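Local coordinates for DSBA-like thioredoxin domain-containing protein (Nitrosomonas europaea, PDB 2IN3) that probably acts as a thiol-disulfide oxidoreductase of the DsbA family, in the FrnE-like branch, and is thought to be a protein disulfide isomerase, at residues 11-16 with 175-180; 15-20 with 91-96. All coordinates share one frame; numbering follows the deposited sequence.

How the contacts relate
Contact 1 and contact 2 start from the same piece of chain, the end of strand 9-14 and the turn after it, and share Asp15 and Pro16. Their centres lie about 11 Å apart. Contact 1 joins that strand to strand 179-184 inside the four-stranded thioredoxin sheet; contact 2 carries the chain on to the start of helix 19-35 and sets the turn against residues 91-96, the approach to helix 94-106. The two touch where Pro178 CD lies 3.9 Å from Trp20 O and Phe177 O 4.2 Å from Cys18 SG. A CxxC pattern, Cys18 and Cys21, beside the cis-proline Pro178 resembles a thioredoxin-type redox site, consistent with the proposed activity.

Contact 1: 11-16 with 175-180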
loop_
_atom_site.group_PDB
_atom_site.type_symbol
_atom_site.label_atom_id
_atom_site.label_comp_id
_atom_site.label_asym_id
_atom_site.label_seq_id
_atom_site.Cartn_x
_atom_site.Cartn_y
_atom_site.Cartn_z
ATOM N N TRP A 11 -3.774 -4.932 10.132
ATOM C CA TRP A 11 -4.056 -4.424 8.786
ATOM C C TRP A 11 -3.219 -3.188 8.443
ATOM O O TRP A 11 -3.306 -2.157 9.127
ATOM C CB TRP A 11 -5.548 -4.080 8.640
ATOM C CG TRP A 11 -6.457 -5.256 8.673
ATOM C CD1 TRP A 11 -7.266 -5.646 9.706
ATOM C CD2 TRP A 11 -6.662 -6.208 7.619
ATOM N NE1 TRP A 11 -7.973 -6.786 9.357
ATOM C CE2 TRP A 11 -7.623 -7.144 8.080
ATOM C CE3 TRP A 11 -6.123 -6.360 6.328
ATOM C CZ2 TRP A 11 -8.054 -8.234 7.298
ATOM C CZ3 TRP A 11 -6.570 -7.439 5.541
ATOM C CH2 TRP A 11 -7.516 -8.356 6.037
ATOM N N TYR A 12 -2.461 -3.292 7.367
ATOM C CA TYR A 12 -1.764 -2.152 6.800
ATOM C C TYR A 12 -2.639 -1.557 5.695
ATOM O O TYR A 12 -2.854 -2.189 4.663
ATOM C CB TYR A 12 -0.391 -2.588 6.249
ATOM C CG TYR A 12 0.415 -1.475 5.615
ATOM C CD1 TYR A 12 0.550 -0.230 6.239
ATOM C CD2 TYR A 12 1.043 -1.681 4.404
ATOM C CE1 TYR A 12 1.342 0.791 5.653
ATOM C CE2 TYR A 12 1.833 -0.666 3.782
ATOM C CZ TYR A 12 1.955 0.557 4.418
ATOM O OH TYR A 12 2.722 1.532 3.825
ATOM N N ILE A 13 -3.180 -0.364 5.955
ATOM C CA ILE A 13 -4.148 0.238 5.059
ATOM C C ILE A 13 -3.392 1.300 4.291
ATOM O O ILE A 13 -2.990 2.344 4.850
ATOM C CB ILE A 13 -5.366 0.846 5.818
ATOM C CG1 ILE A 13 -6.073 -0.246 6.655
ATOM C CG2 ILE A 13 -6.335 1.463 4.838
ATOM C CD1 ILE A 13 -7.147 0.258 7.616
ATOM N N ALA A 14 -3.202 1.023 3.012
ATOM C CA ALA A 14 -2.232 1.770 2.198
ATOM C C ALA A 14 -2.534 1.646 0.729
ATOM O O ALA A 14 -3.245 0.729 0.308
ATOM C CB ALA A 14 -0.825 1.324 2.491
ATOM N N ASP A 15 -2.004 2.585 -0.034
ATOM C CA ASP A 15 -2.131 2.605 -1.476
ATOM C C ASP A 15 -0.718 2.770 -2.035
ATOM O O ASP A 15 0.020 3.643 -1.566
ATOM C CB ASP A 15 -2.973 3.825 -1.868
ATOM C CG ASP A 15 -3.306 3.848 -3.343
ATOM O OD1 ASP A 15 -2.369 3.940 -4.170
ATOM O OD2 ASP A 15 -4.517 3.754 -3.682
ATOM N N PRO A 16 -0.333 1.943 -3.031
ATOM C CA PRO A 16 0.989 2.019 -3.682
ATOM C C PRO A 16 1.315 3.416 -4.258
ATOM O O PRO A 16 2.493 3.744 -4.412
ATOM C CB PRO A 16 0.851 1.058 -4.875
ATOM C CG PRO A 16 -0.261 0.178 -4.554
ATOM C CD PRO A 16 -1.190 0.913 -3.649
ATOM N N SER A 175 -9.043 8.191 8.066
ATOM C CA SER A 175 -8.938 9.562 7.534
ATOM C C SER A 175 -7.535 9.926 7.023
ATOM O O SER A 175 -7.353 10.944 6.339
ATOM C CB SER A 175 -9.392 10.584 8.581
ATOM O OG SER A 175 -8.511 10.571 9.698
ATOM N N GLY A 176 -6.552 9.103 7.363
ATOM C CA GLY A 176 -5.184 9.367 6.971
ATOM C C GLY A 176 -4.523 8.069 6.579
ATOM O O GLY A 176 -4.915 7.000 7.040
ATOM N N PHE A 177 -3.534 8.158 5.701
ATOM C CA PHE A 177 -2.842 6.955 5.196
ATOM C C PHE A 177 -1.363 7.270 5.197
ATOM O O PHE A 177 -1.008 8.438 5.011
ATOM C CB PHE A 177 -3.334 6.608 3.805
ATOM C CG PHE A 177 -4.817 6.405 3.756
ATOM C CD1 PHE A 177 -5.352 5.121 3.799
ATOM C CD2 PHE A 177 -5.687 7.522 3.751
ATOM C CE1 PHE A 177 -6.742 4.929 3.788
ATOM C CE2 PHE A 177 -7.077 7.355 3.749
ATOM C CZ PHE A 177 -7.610 6.045 3.779
ATOM N N PRO A 178 -0.509 6.257 5.460
ATOM C CA PRO A 178 -0.839 4.855 5.760
ATOM C C PRO A 178 -1.569 4.743 7.111
ATOM O O PRO A 178 -1.415 5.626 7.945
ATOM C CB PRO A 178 0.548 4.203 5.909
ATOM C CG PRO A 178 1.467 5.332 6.299
ATOM C CD PRO A 178 0.945 6.509 5.520
ATOM N N ALA A 179 -2.370 3.702 7.309
ATOM C CA ALA A 179 -3.024 3.517 8.599
ATOM C C ALA A 179 -2.772 2.098 9.033
ATOM O O ALA A 179 -2.517 1.221 8.202
ATOM C CB ALA A 179 -4.518 3.795 8.511
ATOM N N LEU A 180 -2.819 1.880 10.341
ATOM C CA LEU A 180 -2.641 0.543 10.888
ATOM C C LEU A 180 -3.789 0.295 11.841
ATOM O O LEU A 180 -4.088 1.144 12.706
ATOM C CB LEU A 180 -1.304 0.447 11.642
ATOM C CG LEU A 180 -0.050 0.304 10.750
ATOM C CD1 LEU A 180 1.188 0.361 11.622
ATOM C CD2 LEU A 180 -0.023 -0.981 9.963
#
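Tyr12 and Ile13 of strand 9-14 pair antiparallel with Leu180 and Ala179. Ile13 and Ala179 form the hydrogen-bonded pair: Ile13 N gives to Ala179 O at 2.8 Å, nearly straight at 172°, and Ala179 N returns a bond to Ile13 O at 2.9 Å. Ile13 O also receives a CA-H...O contact from Pro178 CA, so the carbonyl is met twice.

Tyr12 can be followed outward from its backbone. Its CB passes the Leu180 methyl CD2; CG stands anti to the backbone N (chi1 179°). CD1 then lies 3.8 Å from Leu180 CD2. CE1 packs 3.5 Å from Pro178 CB, and OH stays near that same carbon. One ring face carries Ala14 CB near the rim. On the other face of the sheet, Ile13 CB meets Ala179 CB, and Ile13 CG2 touches the edge of the Phe177 ring, 3.6 Å from CE1.

The peptide bond before Pro178 is cis, as in the cis-proline loop of thioredoxin folds, and the Pro178 side chain touches Cys21 of the CxxC pattern. Strand 9-14 lies between strands 40-45 and 179-184, with helix 19-35 on the Tyr12 and Pro178 face; Trp172 and Ile174 pack against Ile13 on the reverse.

Contact 2: 15-20 with 91-96; sequences DPMCSW and YDTEPA. With PO4 (phosphate ion), chain B.
The turn that leads into the helix that starts with the CxxC pattern of this thioredoxin-like fold packs against the loop that leads into helix 94-106 and against its first turn, with Met17, a selenomethionine, against Tyr91 and Thr93. Asp15 to Cys18 make a type I turn, and Asp15 OD1 completes an Asx turn by accepting from Met17 N at 2.7 Å through its anti lone pair. The same OD1 takes a bond from a water that also donates to Thr93 O, bridging the segments. Asp15 and Thr93 side chains cross at about a right angle, OD2 lying 3.2 Å from Thr93 CB.

Met17 runs alongside Tyr91 in the opposite sense. Its CB rests 3.7 Å from Tyr91 CE2, SE lies near Asp92 O, and a bend at chi3 (81°) swings CE over the ring centre, a CH-pi contact at 4.0 Å from the centroid. Pro16 CG meets Ala96 CB at 3.9 Å.

Past the turn, Ser19 N and OG both bond O3 of a phosphate, probably from the crystallisation liquor, which His67 also holds. Met17 O sits at the edge of the Tyr91 ring, in its plane, and accepts from Tyr91 OH at 2.5 Å, a very short distance.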
loop_
_atom_site.group_PDB
_atom_site.type_symbol
_atom_site.label_atom_id
_atom_site.label_comp_id
_atom_site.label_asym_id
_atom_site.label_seq_id
_atom_site.Cartn_x
_atom_site.Cartn_y
_atom_site.Cartn_z
ATOM N N ASP A 15 -2.004 2.585 -0.034
ATOM C CA ASP A 15 -2.131 2.605 -1.476
ATOM C C ASP A 15 -0.718 2.770 -2.035
ATOM O O ASP A 15 0.020 3.643 -1.566
ATOM C CB ASP A 15 -2.973 3.825 -1.868
ATOM C CG ASP A 15 -3.306 3.848 -3.343
ATOM O OD1 ASP A 15 -2.369 3.940 -4.170
ATOM O OD2 ASP A 15 -4.517 3.754 -3.682
ATOM N N PRO A 16 -0.333 1.943 -3.031
ATOM C CA PRO A 16 0.989 2.019 -3.682
ATOM C C PRO A 16 1.315 3.416 -4.258
ATOM O O PRO A 16 2.493 3.744 -4.412
ATOM C CB PRO A 16 0.851 1.058 -4.875
ATOM C CG PRO A 16 -0.261 0.178 -4.554
ATOM C CD PRO A 16 -1.190 0.913 -3.649
HETATM N N MSE A 17 0.293 4.202 -4.608
HETATM C CA MSE A 17 0.520 5.579 -5.112
HETATM C C MSE A 17 0.295 6.683 -4.090
HETATM O O MSE A 17 0.029 7.822 -4.456
HETATM C CB MSE A 17 -0.306 5.856 -6.382
HETATM C CG MSE A 17 0.078 4.907 -7.513
HETATM SE SE MSE A 17 -1.229 4.831 -8.939
HETATM C CE MSE A 17 -0.756 6.446 -9.937
ATOM N N CYS A 18 0.456 6.329 -2.823
ATOM C CA CYS A 18 0.497 7.254 -1.716
ATOM C C CYS A 18 1.967 7.425 -1.261
ATOM O O CYS A 18 2.626 6.441 -0.932
ATOM C CB CYS A 18 -0.370 6.696 -0.592
ATOM S SG CYS A 18 -0.114 7.505 1.012
ATOM N N SER A 19 2.481 8.660 -1.299
ATOM C CA SER A 19 3.914 8.898 -1.121
ATOM C C SER A 19 4.355 8.636 0.308
ATOM O O SER A 19 5.416 8.094 0.519
ATOM C CB SER A 19 4.342 10.288 -1.601
ATOM O OG SER A 19 3.662 11.328 -0.911
ATOM N N TRP A 20 3.548 9.023 1.290
ATOM C CA TRP A 20 3.887 8.709 2.687
ATOM C C TRP A 20 3.857 7.216 2.988
ATOM O O TRP A 20 4.522 6.753 3.941
ATOM C CB TRP A 20 3.041 9.497 3.682
ATOM C CG TRP A 20 3.571 10.905 3.873
ATOM C CD1 TRP A 20 3.043 12.061 3.388
ATOM C CD2 TRP A 20 4.752 11.269 4.587
ATOM N NE1 TRP A 20 3.812 13.140 3.771
ATOM C CE2 TRP A 20 4.861 12.677 4.525
ATOM C CE3 TRP A 20 5.730 10.541 5.287
ATOM C CZ2 TRP A 20 5.932 13.375 5.099
ATOM C CZ3 TRP A 20 6.794 11.246 5.865
ATOM C CH2 TRP A 20 6.875 12.638 5.772
ATOM N N TYR A 91 -3.984 9.991 -12.659
ATOM C CA TYR A 91 -3.632 9.456 -11.350
ATOM C C TYR A 91 -4.681 8.424 -10.850
ATOM O O TYR A 91 -5.367 8.648 -9.839
ATOM C CB TYR A 91 -3.429 10.620 -10.358
ATOM C CG TYR A 91 -2.406 10.314 -9.291
ATOM C CD1 TYR A 91 -1.114 10.845 -9.359
ATOM C CD2 TYR A 91 -2.718 9.465 -8.226
ATOM C CE1 TYR A 91 -0.165 10.550 -8.383
ATOM C CE2 TYR A 91 -1.769 9.152 -7.248
ATOM C CZ TYR A 91 -0.504 9.697 -7.336
ATOM O OH TYR A 91 0.409 9.379 -6.373
ATOM N N ASP A 92 -4.794 7.303 -11.573
ATOM C CA ASP A 92 -5.746 6.235 -11.250
ATOM C C ASP A 92 -5.123 5.180 -10.344
ATOM O O ASP A 92 -4.301 4.362 -10.790
ATOM C CB ASP A 92 -6.299 5.574 -12.521
ATOM C CG ASP A 92 -7.352 4.497 -12.218
ATOM O OD1 ASP A 92 -7.873 4.447 -11.073
ATOM O OD2 ASP A 92 -7.679 3.693 -13.129
ATOM N N THR A 93 -5.510 5.194 -9.073
ATOM C CA THR A 93 -4.896 4.310 -8.086
ATOM C C THR A 93 -5.543 2.908 -8.016
ATOM O O THR A 93 -4.993 2.003 -7.386
ATOM C CB THR A 93 -4.869 4.949 -6.675
ATOM O OG1 THR A 93 -6.204 5.175 -6.242
ATOM C CG2 THR A 93 -4.145 6.324 -6.658
ATOM N N GLU A 94 -6.673 2.701 -8.681
ATOM C CA GLU A 94 -7.386 1.434 -8.531
ATOM C C GLU A 94 -6.669 0.195 -9.089
ATOM O O GLU A 94 -6.686 -0.863 -8.434
ATOM C CB GLU A 94 -8.849 1.530 -9.032
ATOM C CG GLU A 94 -9.710 0.312 -8.728
ATOM C CD GLU A 94 -9.568 -0.784 -9.767
ATOM O OE1 GLU A 94 -9.067 -0.472 -10.868
ATOM O OE2 GLU A 94 -9.967 -1.948 -9.501
ATOM N N PRO A 95 -6.130 0.267 -10.335
ATOM C CA PRO A 95 -5.474 -0.941 -10.843
ATOM C C PRO A 95 -4.310 -1.467 -9.986
ATOM O O PRO A 95 -4.198 -2.675 -9.824
ATOM C CB PRO A 95 -4.995 -0.512 -12.231
ATOM C CG PRO A 95 -6.056 0.486 -12.659
ATOM C CD PRO A 95 -6.215 1.298 -11.391
ATOM N N ALA A 96 -3.477 -0.580 -9.436
ATOM C CA ALA A 96 -2.372 -1.031 -8.611
ATOM C C ALA A 96 -2.925 -1.680 -7.338
ATOM O O ALA A 96 -2.422 -2.712 -6.906
ATOM C CB ALA A 96 -1.424 0.135 -8.267
HETATM P P PO4 B . 0.235 11.930 -1.799
HETATM O O1 PO4 B . 0.191 13.328 -2.350
HETATM O O2 PO4 B . -1.059 11.175 -2.015
HETATM O O3 PO4 B . 1.389 11.201 -2.414
HETATM O O4 PO4 B . 0.376 12.064 -0.285
HETATM O O HOH W 1 -2.250 2.888 -6.654
#